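Local atomic coordinates of amine Dehydrogenase (Pseudomonas putida, PDB entry 1JMX), a protein that binds two heme c groups and probably transfers electrons as the alpha subunit of a quinohemoprotein amine dehydrogenase. Residues Ser73-Asp76 and Gly77-Ala81. Residues are numbered along the deposited sequence; the frame is centred on the assembly and turned at random.
Sequences SETD and GVRYA
Thr-75 and Val-78 close a type II beta turn in the loop between helices 54-67 and 94-100 of the heme-binding region, where Val-78 N donates to Thr-75 O at 3.0 Å with an N-H...O angle of 164°. Gly-77 takes the third position with a positive phi of 91°, at which a CB would collide with Asp-76 O. A second bond joins the Thr-75 side chain to that of Arg-79, just beyond the turn: Arg-79 NH1 reaches Thr-75 OG1 at 3.1 Å, the hydroxyl oxygen lying in the guanidinium plane, at its edge. The bend in the arginine chain at chi3 (60°) brings the NH1 edge round to the threonine hydroxyl. OG1 accepts from NH1 and donates to Pro-72 O, so both roles of the hydroxyl are filled, while NH1 has its stronger partner in Glu-237, a salt bridge to the neighbouring beta barrel. With an alanine here instead of Arg-79, Glu-237 would probably lose this countercharge and Thr-75 OG1 its NH1 donor. Val-78, meanwhile, packs on Ala-107 and Ala-110 of helix 107-110. A type I turn follows, its Ala-81 N to Val-78 O bond weak. Against Thr-75 O, already held by Val-78 N, lie two aliphatic carbons, Val-78 CG2 at 3.4 Å and Arg-79 CG at 3.3 Å.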
loop_
_atom_site.group_PDB
_atom_site.type_symbol
_atom_site.label_atom_id
_atom_site.label_comp_id
_atom_site.label_asym_id
_atom_site.label_seq_id
_atom_site.Cartn_x
_atom_site.Cartn_y
_atom_site.Cartn_z
ATOM N N SER A 73 27.731 0.494 -6.279
ATOM C CA SER A 73 27.538 -0.890 -5.874
ATOM C C SER A 73 26.586 -1.073 -4.693
ATOM O O SER A 73 26.148 -2.183 -4.420
ATOM C CB SER A 73 28.883 -1.552 -5.581
ATOM O OG SER A 73 29.537 -0.928 -4.498
ATOM N N GLU A 74 26.275 0.009 -3.986
ATOM C CA GLU A 74 25.352 -0.077 -2.861
ATOM C C GLU A 74 23.905 0.018 -3.340
ATOM O O GLU A 74 22.976 -0.140 -2.553
ATOM C CB GLU A 74 25.658 0.998 -1.817
ATOM C CG GLU A 74 27.021 0.836 -1.143
ATOM C CD GLU A 74 27.292 1.911 -0.107
ATOM O OE1 GLU A 74 27.000 3.093 -0.368
ATOM O OE2 GLU A 74 27.793 1.573 0.975
ATOM N N THR A 75 23.724 0.315 -4.629
ATOM C CA THR A 75 22.392 0.387 -5.229
ATOM C C THR A 75 22.125 -0.847 -6.107
ATOM O O THR A 75 21.013 -1.037 -6.589
ATOM C CB THR A 75 22.187 1.656 -6.101
ATOM O OG1 THR A 75 23.087 1.633 -7.219
ATOM C CG2 THR A 75 22.402 2.915 -5.283
ATOM N N ASP A 76 23.158 -1.662 -6.323
ATOM C CA ASP A 76 23.051 -2.874 -7.137
ATOM C C ASP A 76 21.886 -3.775 -6.751
ATOM O O ASP A 76 21.803 -4.256 -5.619
ATOM C CB ASP A 76 24.338 -3.698 -7.054
ATOM C CG ASP A 76 25.455 -3.154 -7.932
ATOM O OD1 ASP A 76 25.252 -2.131 -8.632
ATOM O OD2 ASP A 76 26.547 -3.765 -7.921
ATOM N N GLY A 77 20.989 -4.005 -7.707
ATOM C CA GLY A 77 19.844 -4.864 -7.464
ATOM C C GLY A 77 18.578 -4.203 -6.946
ATOM O O GLY A 77 17.528 -4.842 -6.913
ATOM N N VAL A 78 18.665 -2.945 -6.524
ATOM C CA VAL A 78 17.488 -2.241 -6.020
ATOM C C VAL A 78 17.220 -0.925 -6.764
ATOM O O VAL A 78 16.439 -0.089 -6.303
ATOM C CB VAL A 78 17.541 -2.017 -4.462
ATOM C CG1 VAL A 78 17.259 -3.318 -3.733
ATOM C CG2 VAL A 78 18.889 -1.476 -4.026
ATOM N N ARG A 79 17.812 -0.781 -7.950
ATOM C CA ARG A 79 17.626 0.425 -8.741
ATOM C C ARG A 79 16.224 0.553 -9.347
ATOM O O ARG A 79 15.815 1.643 -9.735
ATOM C CB ARG A 79 18.709 0.536 -9.820
ATOM C CG ARG A 79 20.127 0.668 -9.255
ATOM C CD ARG A 79 21.131 1.103 -10.321
ATOM N NE ARG A 79 20.781 2.402 -10.891
ATOM C CZ ARG A 79 21.076 3.571 -10.332
ATOM N NH1 ARG A 79 21.748 3.616 -9.192
ATOM N NH2 ARG A 79 20.636 4.697 -10.871
ATOM N N TYR A 80 15.484 -0.554 -9.392
ATOM C CA TYR A 80 14.124 -0.561 -9.930
ATOM C C TYR A 80 13.190 0.383 -9.182
ATOM O O TYR A 80 12.200 0.851 -9.741
ATOM C CB TYR A 80 13.530 -1.976 -9.919
ATOM C CG TYR A 80 13.466 -2.640 -8.556
ATOM C CD1 TYR A 80 14.482 -3.493 -8.134
ATOM C CD2 TYR A 80 12.396 -2.409 -7.684
ATOM C CE1 TYR A 80 14.447 -4.100 -6.882
ATOM C CE2 TYR A 80 12.347 -3.016 -6.418
ATOM C CZ TYR A 80 13.381 -3.856 -6.029
ATOM O OH TYR A 80 13.374 -4.450 -4.791
ATOM N N ALA A 81 13.503 0.649 -7.914
ATOM C CA ALA A 81 12.696 1.545 -7.077
ATOM C C ALA A 81 12.785 2.989 -7.572
ATOM O O ALA A 81 11.768 3.672 -7.692
ATOM C CB ALA A 81 13.130 1.447 -5.609
#